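Local coordinates for protein kinase (PDB 3PY9) that probably senses cell-wall muropeptides through its extracellular PASTA region as part of a membrane-bound serine/threonine kinase, at residues P10-K15 / N45-T50; G32-S37 / V66-G71; K240-D245 / P264-K269. All coordinates share one frame; numbering follows the deposited sequence.

Interaction 1: residues P10-K15 / N45-T50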
loop_
_atom_site.group_PDB
_atom_site.type_symbol
_atom_site.label_atom_id
_atom_site.label_comp_id
_atom_site.label_asym_id
_atom_site.label_seq_id
_atom_site.Cartn_x
_atom_site.Cartn_y
_atom_site.Cartn_z
ATOM N N PRO A 10 -47.483 40.027 0.170
ATOM C CA PRO A 10 -47.231 39.286 1.416
ATOM C C PRO A 10 -45.940 38.455 1.382
ATOM O O PRO A 10 -45.482 38.056 0.304
ATOM C CB PRO A 10 -48.433 38.319 1.530
ATOM C CG PRO A 10 -49.382 38.680 0.464
ATOM C CD PRO A 10 -48.672 39.521 -0.544
ATOM N N ASP A 11 -45.390 38.180 2.568
ATOM C CA ASP A 11 -44.169 37.396 2.715
ATOM C C ASP A 11 -44.529 35.911 2.826
ATOM O O ASP A 11 -45.266 35.500 3.731
ATOM C CB ASP A 11 -43.392 37.875 3.947
ATOM C CG ASP A 11 -42.067 37.127 4.158
ATOM O OD1 ASP A 11 -41.577 36.420 3.258
ATOM O OD2 ASP A 11 -41.495 37.265 5.249
ATOM N N VAL A 12 -44.048 35.119 1.876
ATOM C CA VAL A 12 -44.249 33.669 1.910
ATOM C C VAL A 12 -42.914 32.939 1.822
ATOM O O VAL A 12 -42.868 31.716 1.643
ATOM C CB VAL A 12 -45.215 33.185 0.799
ATOM C CG1 VAL A 12 -46.549 33.929 0.882
ATOM C CG2 VAL A 12 -44.578 33.357 -0.605
ATOM N N ILE A 13 -41.828 33.698 1.956
ATOM C CA ILE A 13 -40.479 33.159 1.844
ATOM C C ILE A 13 -40.283 32.056 2.898
ATOM O O ILE A 13 -40.741 32.192 4.032
ATOM C CB ILE A 13 -39.414 34.293 1.973
ATOM C CG1 ILE A 13 -39.657 35.412 0.939
ATOM C CG2 ILE A 13 -37.977 33.744 1.909
ATOM C CD1 ILE A 13 -39.684 34.975 -0.516
ATOM N N GLY A 14 -39.640 30.958 2.503
ATOM C CA GLY A 14 -39.455 29.807 3.386
ATOM C C GLY A 14 -40.691 28.938 3.586
ATOM O O GLY A 14 -40.606 27.864 4.205
ATOM N N LYS A 15 -41.834 29.386 3.063
ATOM C CA LYS A 15 -43.095 28.646 3.182
ATOM C C LYS A 15 -43.284 27.627 2.053
ATOM O O LYS A 15 -42.527 27.625 1.076
ATOM C CB LYS A 15 -44.281 29.613 3.213
ATOM C CG LYS A 15 -44.371 30.427 4.492
ATOM C CD LYS A 15 -45.538 31.378 4.457
ATOM C CE LYS A 15 -45.846 31.951 5.833
ATOM N NZ LYS A 15 -44.652 32.504 6.570
ATOM N N ASN A 45 -38.510 22.490 -1.444
ATOM C CA ASN A 45 -39.960 22.813 -1.538
ATOM C C ASN A 45 -40.486 23.796 -0.515
ATOM O O ASN A 45 -41.563 23.655 0.099
ATOM C CB ASN A 45 -40.696 21.498 -1.539
ATOM C CG ASN A 45 -39.825 20.521 -2.306
ATOM O OD1 ASN A 45 -39.948 20.409 -3.528
ATOM N ND2 ASN A 45 -38.951 19.806 -1.603
ATOM N N GLU A 46 -39.657 24.799 -0.372
ATOM C CA GLU A 46 -39.840 25.967 0.438
ATOM C C GLU A 46 -39.711 27.076 -0.603
ATOM O O GLU A 46 -38.903 26.974 -1.527
ATOM C CB GLU A 46 -38.755 26.159 1.534
ATOM C CG GLU A 46 -38.867 25.250 2.740
ATOM C CD GLU A 46 -38.312 25.841 4.051
ATOM O OE1 GLU A 46 -37.311 26.587 4.025
ATOM O OE2 GLU A 46 -38.911 25.532 5.108
ATOM N N ILE A 47 -40.503 28.156 -0.479
ATOM C CA ILE A 47 -40.391 29.349 -1.340
ATOM C C ILE A 47 -39.041 30.058 -1.134
ATOM O O ILE A 47 -38.666 30.378 -0.015
ATOM C CB ILE A 47 -41.517 30.402 -1.067
ATOM C CG1 ILE A 47 -42.951 29.812 -1.122
ATOM C CG2 ILE A 47 -41.377 31.621 -1.972
ATOM C CD1 ILE A 47 -43.257 28.965 -2.263
ATOM N N ILE A 48 -38.359 30.336 -2.238
ATOM C CA ILE A 48 -37.034 30.952 -2.289
ATOM C C ILE A 48 -37.147 32.457 -2.509
ATOM O O ILE A 48 -36.385 33.242 -1.946
ATOM C CB ILE A 48 -36.280 30.341 -3.504
ATOM C CG1 ILE A 48 -35.722 28.964 -3.170
ATOM C CG2 ILE A 48 -35.184 31.240 -4.049
ATOM C CD1 ILE A 48 -34.999 28.376 -4.367
ATOM N N LYS A 49 -38.120 32.845 -3.338
ATOM C CA LYS A 49 -38.196 34.173 -3.941
ATOM C C LYS A 49 -39.632 34.360 -4.396
ATOM O O LYS A 49 -40.297 33.376 -4.740
ATOM C CB LYS A 49 -37.287 34.203 -5.177
ATOM C CG LYS A 49 -36.917 35.586 -5.738
ATOM C CD LYS A 49 -35.622 36.187 -5.120
ATOM C CE LYS A 49 -35.822 36.729 -3.682
ATOM N NZ LYS A 49 -34.669 37.542 -3.158
ATOM N N THR A 50 -40.116 35.606 -4.419
ATOM C CA THR A 50 -41.384 35.892 -5.096
ATOM C C THR A 50 -41.261 37.076 -6.048
ATOM O O THR A 50 -40.363 37.888 -5.915
ATOM C CB THR A 50 -42.590 36.101 -4.129
ATOM O OG1 THR A 50 -42.405 37.284 -3.344
ATOM C CG2 THR A 50 -42.821 34.864 -3.221
HETATM O O HOH W 1 -43.069 37.220 -0.644
#
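Val-12 pushes CG2 against Thr-50 CG2 at 3.5 Å, tighter than usual for two methyls, with the side chains crossing at about a right angle. Beside them one water donates to Pro-10 O and to Thr-50 OG1 (2.8 Å from the water oxygen) and accepts weakly from Val-12 N; OG1 is also hydrogen-bonded to Pro-52 O. Val-12 O lies 3.3 Å from Ile-47 CB. Asp-11 OD1 accepts from Ile-13 N, from above the carboxylate plane, in an Asx turn. Ile-13 lays CD1 over the strand backbone, 3.8 Å from Lys-49 CA. At Gly-14, within the type II turn from Val-12 to Lys-15, phi is +76°, a value glycine takes easily; its N donates to Ile-47 O at 2.8 Å (N-H...O 164°), in the carbonyl plane and on a lone pair. Gly-14 O and Glu-46 OE2, 3.0 Å apart, are both acceptors and form no direct bond. Lys-15 O receives Ile-47 N at 2.6 Å, so Ile-47 is gripped at both backbone polar atoms. Within the first PASTA domain, the chemistry implies that the turn before helix 17-26 is joined to strand 47-51 by two backbone bonds, with methyl packing beside them.

Interaction 2: residues G32-S37 / V66-G71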
loop_
_atom_site.group_PDB
_atom_site.type_symbol
_atom_site.label_atom_id
_atom_site.label_comp_id
_atom_site.label_asym_id
_atom_site.label_seq_id
_atom_site.Cartn_x
_atom_site.Cartn_y
_atom_site.Cartn_z
ATOM N N GLY A 32 -49.209 32.700 -8.809
ATOM C CA GLY A 32 -48.794 32.854 -10.192
ATOM C C GLY A 32 -48.072 31.615 -10.667
ATOM O O GLY A 32 -48.420 30.496 -10.286
ATOM N N LYS A 33 -47.039 31.811 -11.475
ATOM C CA LYS A 33 -46.291 30.688 -11.987
ATOM C C LYS A 33 -45.391 30.093 -10.903
ATOM O O LYS A 33 -44.954 30.790 -9.989
ATOM C CB LYS A 33 -45.514 31.104 -13.241
ATOM C CG LYS A 33 -46.423 31.306 -14.461
ATOM C CD LYS A 33 -47.238 30.019 -14.728
ATOM C CE LYS A 33 -48.389 30.208 -15.723
ATOM N NZ LYS A 33 -49.455 29.137 -15.534
ATOM N N ILE A 34 -45.138 28.796 -11.000
ATOM C CA ILE A 34 -44.245 28.115 -10.074
ATOM C C ILE A 34 -43.023 27.669 -10.848
ATOM O O ILE A 34 -43.133 26.996 -11.863
ATOM C CB ILE A 34 -44.926 26.885 -9.422
ATOM C CG1 ILE A 34 -46.165 27.304 -8.629
ATOM C CG2 ILE A 34 -43.942 26.110 -8.532
ATOM C CD1 ILE A 34 -47.119 26.152 -8.376
ATOM N N SER A 35 -41.856 28.085 -10.380
ATOM C CA SER A 35 -40.595 27.607 -10.940
ATOM C C SER A 35 -39.675 27.102 -9.828
ATOM O O SER A 35 -39.932 27.328 -8.637
ATOM C CB SER A 35 -39.927 28.676 -11.808
ATOM O OG SER A 35 -39.821 29.902 -11.125
ATOM N N ARG A 36 -38.616 26.402 -10.229
ATOM C CA ARG A 36 -37.767 25.643 -9.304
ATOM C C ARG A 36 -36.308 26.006 -9.492
ATOM O O ARG A 36 -35.803 26.072 -10.617
ATOM C CB ARG A 36 -37.969 24.149 -9.518
ATOM C CG ARG A 36 -39.312 23.626 -9.012
ATOM C CD ARG A 36 -39.765 22.413 -9.779
ATOM N NE ARG A 36 -39.111 21.191 -9.310
ATOM C CZ ARG A 36 -38.187 20.503 -9.985
ATOM N NH1 ARG A 36 -37.770 20.906 -11.183
ATOM N NH2 ARG A 36 -37.676 19.397 -9.448
ATOM N N SER A 37 -35.641 26.268 -8.376
ATOM C CA SER A 37 -34.256 26.676 -8.398
ATOM C C SER A 37 -33.502 25.942 -7.294
ATOM O O SER A 37 -34.036 25.695 -6.209
ATOM C CB SER A 37 -34.150 28.195 -8.220
ATOM O OG SER A 37 -32.797 28.631 -8.219
ATOM N N VAL A 66 -43.861 32.403 -7.865
ATOM C CA VAL A 66 -43.024 31.863 -6.781
ATOM C C VAL A 66 -41.928 30.967 -7.322
ATOM O O VAL A 66 -42.132 30.250 -8.298
ATOM C CB VAL A 66 -43.860 31.091 -5.728
ATOM C CG1 VAL A 66 -44.928 32.030 -5.081
ATOM C CG2 VAL A 66 -44.524 29.866 -6.352
ATOM N N VAL A 67 -40.750 31.059 -6.713
ATOM C CA VAL A 67 -39.645 30.149 -7.005
ATOM C C VAL A 67 -39.487 29.250 -5.789
ATOM O O VAL A 67 -39.476 29.742 -4.668
ATOM C CB VAL A 67 -38.332 30.899 -7.265
ATOM C CG1 VAL A 67 -37.252 29.931 -7.709
ATOM C CG2 VAL A 67 -38.522 32.024 -8.328
ATOM N N ILE A 68 -39.376 27.943 -6.034
ATOM C CA ILE A 68 -39.296 26.880 -5.017
ATOM C C ILE A 68 -37.886 26.253 -4.970
ATOM O O ILE A 68 -37.236 26.091 -6.018
ATOM C CB ILE A 68 -40.318 25.743 -5.334
ATOM C CG1 ILE A 68 -41.714 26.309 -5.599
ATOM C CG2 ILE A 68 -40.409 24.721 -4.204
ATOM C CD1 ILE A 68 -42.266 27.178 -4.494
ATOM N N SER A 69 -37.414 25.914 -3.764
ATOM C CA SER A 69 -36.125 25.229 -3.607
ATOM C C SER A 69 -36.171 23.787 -4.093
ATOM O O SER A 69 -37.086 23.031 -3.740
ATOM C CB SER A 69 -35.626 25.260 -2.154
ATOM O OG SER A 69 -34.411 24.513 -2.036
ATOM N N LYS A 70 -35.179 23.434 -4.917
ATOM C CA LYS A 70 -34.905 22.048 -5.301
ATOM C C LYS A 70 -33.784 21.496 -4.415
ATOM O O LYS A 70 -33.159 20.478 -4.737
ATOM C CB LYS A 70 -34.401 21.999 -6.740
ATOM C CG LYS A 70 -35.376 22.391 -7.823
ATOM C CD LYS A 70 -34.610 22.806 -9.087
ATOM C CE LYS A 70 -34.040 21.633 -9.829
ATOM N NZ LYS A 70 -33.458 22.122 -11.108
ATOM N N GLY A 71 -33.507 22.180 -3.311
ATOM C CA GLY A 71 -32.433 21.770 -2.421
ATOM C C GLY A 71 -31.088 22.052 -3.063
ATOM O O GLY A 71 -31.029 22.599 -4.171
HETATM O O HOH W 2 -41.854 31.561 -10.881
#
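Strands 32-37 and 66-69 run parallel, Ile-34 facing Val-66 and Ser-37 facing Ser-69, with a signed crossing angle of -36° between the short axes and five backbone hydrogen bonds. Three amides of 66-71 (Val-66, Ile-68 and Lys-70) give to Lys-33 O, Ser-35 O and Ser-37 O, while Ser-35 N and Ser-37 N return bonds to Val-66 O and Ile-68 O. The Val-66 N to Lys-33 O bond is almost straight, at 2.9 Å. Lys-70 N, by contrast, meets Ser-37 O from 42° above the carbonyl plane.

On one face Ile-34 divides its contacts: CG1 lies 3.8 Å from Val-66 CG2, these two side chains pointing the same way, and CG2 touches Ile-68 CG1 at 3.7 Å. Helix 17-26 covers the same face, with Phe-24 on Val-66 and Val-17 on Ile-68. Further along, Arg-36 and Lys-70 cross at about a right angle. Lys-70 CG stands over the centre of the guanidinium, 4.0 Å above its plane, and also touches Arg-36 CB at 3.6 Å. Arg-36 NH1 and Lys-70 NZ are 4.5 Å apart, so their like charges probably repel; Lys-70 also makes a cation-pi contact with Tyr-38. On the other face Val-67 CG1, anti to the backbone N (chi1 -174°), meets Ser-37 CB at 3.6 Å. Its other methyl, CG2, approaches Ser-35 OG, and a water joins that hydroxyl to Val-66 O. Ser-69 OG accepts from Gly-71 N in an ST turn and is also hydrogen-bonded to Tyr-42 O.

A three-stranded mixed sheet with its first and third strands parallel, packed against one helix, is the arrangement expected of a PASTA domain.

Interaction 3: residues K240-D245 / P264-K269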
loop_
_atom_site.group_PDB
_atom_site.type_symbol
_atom_site.label_atom_id
_atom_site.label_comp_id
_atom_site.label_asym_id
_atom_site.label_seq_id
_atom_site.Cartn_x
_atom_site.Cartn_y
_atom_site.Cartn_z
ATOM N N LYS A 240 22.745 -30.678 3.717
ATOM C CA LYS A 240 22.539 -30.077 5.047
ATOM C C LYS A 240 23.521 -30.734 6.006
ATOM O O LYS A 240 23.394 -31.921 6.273
ATOM C CB LYS A 240 21.111 -30.293 5.551
ATOM C CG LYS A 240 20.043 -29.578 4.746
ATOM C CD LYS A 240 18.651 -29.712 5.375
ATOM C CE LYS A 240 17.604 -29.026 4.497
ATOM N NZ LYS A 240 16.209 -29.488 4.759
ATOM N N ASP A 241 24.512 -29.981 6.489
ATOM C CA ASP A 241 25.514 -30.499 7.447
ATOM C C ASP A 241 26.025 -29.386 8.375
ATOM O O ASP A 241 25.316 -28.399 8.593
ATOM C CB ASP A 241 26.678 -31.196 6.716
ATOM C CG ASP A 241 27.503 -30.238 5.855
ATOM O OD1 ASP A 241 26.987 -29.160 5.502
ATOM O OD2 ASP A 241 28.664 -30.578 5.531
ATOM N N LYS A 242 27.245 -29.528 8.904
ATOM C CA LYS A 242 27.777 -28.542 9.872
ATOM C C LYS A 242 27.682 -27.083 9.391
ATOM O O LYS A 242 27.232 -26.210 10.134
ATOM C CB LYS A 242 29.208 -28.894 10.327
ATOM C CG LYS A 242 30.374 -28.268 9.522
ATOM C CD LYS A 242 30.638 -28.982 8.182
ATOM C CE LYS A 242 31.636 -28.238 7.282
ATOM N NZ LYS A 242 32.997 -28.145 7.876
ATOM N N ASP A 243 28.067 -26.846 8.138
ATOM C CA ASP A 243 28.216 -25.497 7.603
ATOM C C ASP A 243 27.329 -25.214 6.395
ATOM O O ASP A 243 27.549 -24.255 5.649
ATOM C CB ASP A 243 29.688 -25.233 7.266
ATOM C CG ASP A 243 30.488 -24.802 8.479
ATOM O OD1 ASP A 243 29.969 -23.985 9.267
ATOM O OD2 ASP A 243 31.633 -25.274 8.655
ATOM N N ASN A 244 26.313 -26.045 6.214
ATOM C CA ASN A 244 25.479 -25.955 5.033
ATOM C C ASN A 244 24.039 -26.249 5.402
ATOM O O ASN A 244 23.743 -27.235 6.087
ATOM C CB ASN A 244 25.991 -26.895 3.944
ATOM C CG ASN A 244 25.760 -26.352 2.549
ATOM O OD1 ASN A 244 24.641 -25.960 2.193
ATOM N ND2 ASN A 244 26.817 -26.330 1.742
ATOM N N ASP A 245 23.155 -25.366 4.952
ATOM C CA ASP A 245 21.774 -25.343 5.408
ATOM C C ASP A 245 20.829 -25.900 4.335
ATOM O O ASP A 245 19.610 -25.740 4.424
ATOM C CB ASP A 245 21.383 -23.909 5.822
ATOM C CG ASP A 245 22.541 -23.141 6.511
ATOM O OD1 ASP A 245 22.977 -23.525 7.630
ATOM O OD2 ASP A 245 23.017 -22.138 5.925
ATOM N N PRO A 264 30.898 -35.352 0.337
ATOM C CA PRO A 264 31.495 -35.116 1.652
ATOM C C PRO A 264 30.517 -34.424 2.613
ATOM O O PRO A 264 29.922 -33.385 2.266
ATOM C CB PRO A 264 32.691 -34.208 1.338
ATOM C CG PRO A 264 32.327 -33.535 0.057
ATOM C CD PRO A 264 31.554 -34.550 -0.716
ATOM N N LEU A 265 30.347 -35.016 3.799
ATOM C CA LEU A 265 29.519 -34.439 4.868
ATOM C C LEU A 265 30.304 -34.283 6.182
ATOM O O LEU A 265 31.013 -35.207 6.610
ATOM C CB LEU A 265 28.269 -35.294 5.109
ATOM C CG LEU A 265 27.442 -35.760 3.908
ATOM C CD1 LEU A 265 26.531 -36.882 4.320
ATOM C CD2 LEU A 265 26.644 -34.616 3.303
ATOM N N ARG A 266 30.175 -33.116 6.812
ATOM C CA ARG A 266 30.776 -32.888 8.130
ATOM C C ARG A 266 29.718 -32.555 9.193
ATOM O O ARG A 266 28.979 -31.570 9.083
ATOM C CB ARG A 266 31.901 -31.847 8.065
ATOM C CG ARG A 266 33.089 -32.279 7.209
ATOM C CD ARG A 266 34.417 -31.688 7.688
ATOM N NE ARG A 266 35.548 -32.585 7.401
ATOM C CZ ARG A 266 36.840 -32.233 7.362
ATOM N NH1 ARG A 266 37.221 -30.974 7.587
ATOM N NH2 ARG A 266 37.763 -33.154 7.089
ATOM N N ILE A 267 29.648 -33.408 10.211
ATOM C CA ILE A 267 28.543 -33.409 11.169
ATOM C C ILE A 267 29.027 -33.119 12.599
ATOM O O ILE A 267 30.020 -33.695 13.050
ATOM C CB ILE A 267 27.802 -34.778 11.146
ATOM C CG1 ILE A 267 27.669 -35.308 9.711
ATOM C CG2 ILE A 267 26.431 -34.655 11.780
ATOM C CD1 ILE A 267 27.995 -36.789 9.545
ATOM N N GLU A 268 28.317 -32.237 13.307
ATOM C CA GLU A 268 28.605 -31.946 14.727
ATOM C C GLU A 268 28.166 -33.076 15.677
ATOM O O GLU A 268 27.612 -34.083 15.233
ATOM C CB GLU A 268 27.934 -30.639 15.146
ATOM C CG GLU A 268 28.687 -29.383 14.742
ATOM C CD GLU A 268 28.209 -28.155 15.505
ATOM O OE1 GLU A 268 27.368 -27.399 14.963
ATOM O OE2 GLU A 268 28.666 -27.962 16.654
ATOM N N LYS A 269 28.418 -32.911 16.978
ATOM C CA LYS A 269 27.888 -33.842 17.979
ATOM C C LYS A 269 26.369 -33.702 18.014
ATOM O O LYS A 269 25.840 -32.593 17.818
ATOM C CB LYS A 269 28.435 -33.565 19.388
ATOM C CG LYS A 269 29.946 -33.650 19.564
ATOM C CD LYS A 269 30.324 -34.033 21.015
ATOM C CE LYS A 269 31.456 -33.151 21.603
ATOM N NZ LYS A 269 32.627 -32.886 20.698
#
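Lys-242 lies beside Arg-266, the two side chains pointing the same way. Its CB is modelled very close to Arg-266 O, and CG stays near the same oxygen at 3.6 Å. A bend at chi2 (-78°) brings CD to 3.1 Å from Arg-266 CB, too short for two carbons, which makes the exact placing of this chain doubtful; CE continues past that CB. At the tip NZ comes nearest to Arg-266 CD and turns to Asp-243 OD2, in a salt bridge with only a weak hydrogen bond at 3.3 Å; Asp-243 also pairs with Lys-205 and Lys-208. Both segments belong to the C-terminal PASTA-like domain, of the E-set clan, where the type I turn from Asp-241 to Asn-244 meets residues 264-269. Two bonds join them through Arg-266. Lys-242 N donates to Arg-266 O at 2.7 Å, lying nearly along the C=O axis (C=O...N 176°). Arg-266 N gives a longer but straight bond (3.2 Å, N-H...O 173°) to Asp-241 OD2, which accepts it on the anti lone pair. The first torsion of Asp-241 sets CG between the backbone N and the carbonyl carbon, and its CB lies 3.3 Å from Arg-266 O.

Interactions 1 and 2 belong to a single PASTA domain, their centres 9 Å apart. Strand 63-69 lies between 30-37 and 47-51 in one mixed sheet, and the segments alternate along the chain: 10-15, 32-37, 45-50, 66-71. The two contacts touch directly, as in the probable hydrogen bond from Ile-48 N to Val-67 O (2.7 Å), so the turn before helix 17-26 is tied through the middle strand to the far edge of the sheet. Interaction 3 comes later, in the C-terminal domain on the opposite side of the chain's centre; its centre lies about 93 Å from interaction 1 and 90 Å from interaction 2. That separation fits an elongated extracellular region of domains in series.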